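Local coordinates for protein CRISPR-associated endonuclease Cas9 (Campylobacter jejuni subsp. jejuni serotype O:2, PDB 5X2H) that uses a guide RNA to recognise invading DNA and cuts its two strands with separate HNH and RuvC-like nuclease domains as part of CRISPR immunity, at residues R9-I15 and V479-E485. Residues are numbered along the deposited sequence.
Sequences RILAFDI and VHKINIE
Two neighbouring parallel strands of the RNase H-like RuvC sheet, 10-15 and 481-485, pair I10 with K481 through D14 with E485; their axes approach to 4.6 Å and cross at -15°. Odd residues of the first, middle strand bond across, while I10, A12 and D14 bond strand 19-26 on its other edge. R9 O accepts weak hydrogen bonds from H480 N (3.4 Å) and K481 N (3.2 Å); its guanidinium salt-bridges E26. I10, A12 and D14 share one face with K481, N483 and E485. L11 hydrogen-bonds through N to K481 O (3.1 Å) and O to N483 N (2.8 Å); its apolar side chain (chi1 m) packs against helix 456-476, CD1 3.7 Å from V479 CG2. Small A12 leaves room for helix 557-566. F13 N meets N483 O (2.9 Å) and F13 O meets E485 N (3.2 Å), both hydrogen bonds; its ring (chi1 m) fills the apolar face, CD1 3.9 Å from I482 CG2 and edge-to-face with Y465. D14, the predicted catalytic carboxylate beside H558, and E485 (both chi1 t) are consistent with a shared magnesium site. I15 N hydrogen-bonds E485 O (3.2 Å). E485 OE2 bonds T538, and E485 OE1 lies 3.2 Å from D14 OD1.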
ATOM      1  N   ARG A   9       1.706 -38.886  11.259  1.00 90.02           N
ATOM      2  CA  ARG A   9       0.910 -37.987  10.436  1.00 86.46           C
ATOM      3  C   ARG A   9       1.658 -36.678  10.213  1.00 81.49           C
ATOM      4  O   ARG A   9       2.057 -36.012  11.174  1.00 80.25           O
ATOM      5  CB  ARG A   9      -0.444 -37.736  11.101  1.00 87.24           C
ATOM      6  CG  ARG A   9      -1.176 -39.022  11.453  1.00 88.87           C
ATOM      7  CD  ARG A   9      -2.225 -38.814  12.533  1.00 88.90           C
ATOM      8  NE  ARG A   9      -3.305 -37.929  12.105  1.00 87.83           N
ATOM      9  CZ  ARG A   9      -4.332 -38.314  11.353  1.00 86.93           C
ATOM     10  NH1 ARG A   9      -4.416 -39.569  10.933  1.00 88.12           N
ATOM     11  NH2 ARG A   9      -5.271 -37.445  11.016  1.00 86.41           N
ATOM     12  N   ILE A  10       1.848 -36.315   8.947  1.00 78.24           N
ATOM     13  CA  ILE A  10       2.646 -35.156   8.567  1.00 76.62           C
ATOM     14  C   ILE A  10       1.869 -34.333   7.549  1.00 75.61           C
ATOM     15  O   ILE A  10       1.300 -34.886   6.601  1.00 76.72           O
ATOM     16  CB  ILE A  10       4.014 -35.566   7.987  1.00 78.14           C
ATOM     17  CG1 ILE A  10       4.693 -36.615   8.871  1.00 81.24           C
ATOM     18  CG2 ILE A  10       4.915 -34.349   7.835  1.00 77.19           C
ATOM     19  CD1 ILE A  10       5.978 -37.169   8.290  1.00 82.57           C
ATOM     20  N   LEU A  11       1.851 -33.017   7.744  1.00 69.14           N
ATOM     21  CA  LEU A  11       1.326 -32.065   6.772  1.00 74.90           C
ATOM     22  C   LEU A  11       2.481 -31.207   6.279  1.00 75.11           C
ATOM     23  O   LEU A  11       3.177 -30.580   7.083  1.00 79.53           O
ATOM     24  CB  LEU A  11       0.232 -31.189   7.384  1.00 64.81           C
ATOM     25  CG  LEU A  11      -1.090 -31.845   7.780  1.00 72.01           C
ATOM     26  CD1 LEU A  11      -2.005 -30.834   8.451  1.00 64.50           C
ATOM     27  CD2 LEU A  11      -1.767 -32.456   6.562  1.00 66.08           C
ATOM     28  N   ALA A  12       2.690 -31.179   4.968  1.00 71.59           N
ATOM     29  CA  ALA A  12       3.768 -30.406   4.370  1.00 69.31           C
ATOM     30  C   ALA A  12       3.187 -29.332   3.464  1.00 67.62           C
ATOM     31  O   ALA A  12       2.187 -29.564   2.779  1.00 64.57           O
ATOM     32  CB  ALA A  12       4.721 -31.303   3.582  1.00 73.26           C
ATOM     33  N   PHE A  13       3.819 -28.159   3.460  1.00 68.31           N
ATOM     34  CA  PHE A  13       3.318 -27.003   2.728  1.00 65.05           C
ATOM     35  C   PHE A  13       4.441 -26.359   1.928  1.00 67.00           C
ATOM     36  O   PHE A  13       5.529 -26.118   2.460  1.00 69.26           O
ATOM     37  CB  PHE A  13       2.699 -25.972   3.674  1.00 60.90           C
ATOM     38  CG  PHE A  13       1.475 -26.463   4.390  1.00 59.14           C
ATOM     39  CD1 PHE A  13       1.586 -27.139   5.594  1.00 57.89           C
ATOM     40  CD2 PHE A  13       0.212 -26.243   3.863  1.00 53.89           C
ATOM     41  CE1 PHE A  13       0.464 -27.589   6.258  1.00 57.71           C
ATOM     42  CE2 PHE A  13      -0.915 -26.688   4.524  1.00 54.69           C
ATOM     43  CZ  PHE A  13      -0.787 -27.364   5.725  1.00 58.21           C
ATOM     44  N   ASP A  14       4.167 -26.080   0.659  1.00 67.22           N
ATOM     45  CA  ASP A  14       5.048 -25.307  -0.214  1.00 69.48           C
ATOM     46  C   ASP A  14       4.367 -23.957  -0.425  1.00 66.64           C
ATOM     47  O   ASP A  14       3.525 -23.800  -1.311  1.00 66.96           O
ATOM     48  CB  ASP A  14       5.299 -26.034  -1.538  1.00 75.98           C
ATOM     49  CG  ASP A  14       6.239 -25.272  -2.456  1.00 79.02           C
ATOM     50  OD1 ASP A  14       7.454 -25.237  -2.169  1.00 80.59           O
ATOM     51  OD2 ASP A  14       5.764 -24.714  -3.471  1.00 80.01           O
ATOM     52  N   ILE A  15       4.731 -22.985   0.407  1.00 64.32           N
ATOM     53  CA  ILE A  15       4.062 -21.690   0.437  1.00 61.39           C
ATOM     54  C   ILE A  15       4.763 -20.761  -0.547  1.00 62.16           C
ATOM     55  O   ILE A  15       5.863 -20.269  -0.278  1.00 61.88           O
ATOM     56  CB  ILE A  15       4.057 -21.100   1.852  1.00 57.32           C
ATOM     57  CG1 ILE A  15       3.370 -22.062   2.825  1.00 57.49           C
ATOM     58  CG2 ILE A  15       3.385 -19.732   1.856  1.00 52.14           C
ATOM     59  CD1 ILE A  15       3.409 -21.611   4.267  1.00 58.63           C
ATOM     60  N   VAL A 479      -2.933 -33.581  13.928  1.00 83.98           N
ATOM     61  CA  VAL A 479      -1.765 -34.124  13.249  1.00 85.09           C
ATOM     62  C   VAL A 479      -0.570 -34.014  14.190  1.00 84.38           C
ATOM     63  O   VAL A 479      -0.570 -33.229  15.141  1.00 83.99           O
ATOM     64  CB  VAL A 479      -1.495 -33.387  11.913  1.00 87.50           C
ATOM     65  CG1 VAL A 479      -0.445 -34.100  11.082  1.00 90.71           C
ATOM     66  CG2 VAL A 479      -2.782 -33.253  11.112  1.00 86.50           C
ATOM     67  N   HIS A 480       0.456 -34.827  13.926  1.00 84.49           N
ATOM     68  CA  HIS A 480       1.647 -34.811  14.769  1.00 84.94           C
ATOM     69  C   HIS A 480       2.624 -33.714  14.361  1.00 83.39           C
ATOM     70  O   HIS A 480       3.253 -33.090  15.225  1.00 81.81           O
ATOM     71  CB  HIS A 480       2.360 -36.165  14.721  1.00 87.20           C
ATOM     72  CG  HIS A 480       1.487 -37.327  15.072  1.00 89.94           C
ATOM     73  ND1 HIS A 480       1.215 -37.688  16.373  1.00 91.65           N
ATOM     74  CD2 HIS A 480       0.836 -38.220  14.289  1.00 89.85           C
ATOM     75  CE1 HIS A 480       0.428 -38.749  16.378  1.00 93.75           C
ATOM     76  NE2 HIS A 480       0.182 -39.091  15.126  1.00 91.76           N
ATOM     77  N   LYS A 481       2.777 -33.474  13.060  1.00 76.58           N
ATOM     78  CA  LYS A 481       3.878 -32.656  12.578  1.00 77.35           C
ATOM     79  C   LYS A 481       3.445 -31.842  11.367  1.00 76.74           C
ATOM     80  O   LYS A 481       2.535 -32.228  10.629  1.00 76.71           O
ATOM     81  CB  LYS A 481       5.090 -33.521  12.213  1.00 82.34           C
ATOM     82  CG  LYS A 481       6.417 -32.909  12.612  1.00 87.49           C
ATOM     83  CD  LYS A 481       7.514 -33.279  11.638  1.00 91.64           C
ATOM     84  CE  LYS A 481       8.762 -32.457  11.905  1.00 94.60           C
ATOM     85  NZ  LYS A 481       9.751 -32.564  10.798  1.00 96.00           N
ATOM     86  N   ILE A 482       4.118 -30.708  11.171  1.00 73.83           N
ATOM     87  CA  ILE A 482       3.929 -29.857  10.001  1.00 71.02           C
ATOM     88  C   ILE A 482       5.302 -29.453   9.482  1.00 69.20           C
ATOM     89  O   ILE A 482       6.150 -28.991  10.253  1.00 67.96           O
ATOM     90  CB  ILE A 482       3.080 -28.612  10.320  1.00 64.57           C
ATOM     91  CG1 ILE A 482       1.638 -29.011  10.640  1.00 64.49           C
ATOM     92  CG2 ILE A 482       3.104 -27.635   9.153  1.00 68.58           C
ATOM     93  CD1 ILE A 482       0.720 -27.835  10.889  1.00 62.26           C
ATOM     94  N   ASN A 483       5.526 -29.648   8.184  1.00 66.08           N
ATOM     95  CA  ASN A 483       6.760 -29.254   7.519  1.00 73.86           C
ATOM     96  C   ASN A 483       6.469 -28.122   6.541  1.00 72.56           C
ATOM     97  O   ASN A 483       5.409 -28.096   5.909  1.00 69.71           O
ATOM     98  CB  ASN A 483       7.391 -30.439   6.782  1.00 73.65           C
ATOM     99  CG  ASN A 483       7.755 -31.579   7.711  1.00 79.18           C
ATOM    100  OD1 ASN A 483       7.269 -31.656   8.840  1.00 81.40           O
ATOM    101  ND2 ASN A 483       8.615 -32.474   7.240  1.00 82.77           N
ATOM    102  N   ILE A 484       7.410 -27.186   6.418  1.00 78.54           N
ATOM    103  CA  ILE A 484       7.191 -25.946   5.677  1.00 82.30           C
ATOM    104  C   ILE A 484       8.462 -25.574   4.922  1.00 89.49           C
ATOM    105  O   ILE A 484       9.573 -25.739   5.436  1.00 92.15           O
ATOM    106  CB  ILE A 484       6.755 -24.805   6.622  1.00 82.24           C
ATOM    107  CG1 ILE A 484       5.355 -25.071   7.180  1.00 82.41           C
ATOM    108  CG2 ILE A 484       6.795 -23.455   5.919  1.00 79.30           C
ATOM    109  CD1 ILE A 484       4.978 -24.175   8.336  1.00 82.55           C
ATOM    110  N   GLU A 485       8.291 -25.075   3.699  1.00 96.49           N
ATOM    111  CA  GLU A 485       9.390 -24.548   2.900  1.00105.61           C
ATOM    112  C   GLU A 485       8.837 -23.508   1.937  1.00108.92           C
ATOM    113  O   GLU A 485       7.678 -23.586   1.517  1.00108.13           O
ATOM    114  CB  GLU A 485      10.111 -25.661   2.128  1.00111.02           C
ATOM    115  CG  GLU A 485      11.344 -25.211   1.352  1.00114.57           C
ATOM    116  CD  GLU A 485      11.312 -25.641  -0.104  1.00116.45           C
ATOM    117  OE1 GLU A 485      10.213 -25.956  -0.610  1.00115.76           O
ATOM    118  OE2 GLU A 485      12.384 -25.667  -0.744  1.00118.33           O
TER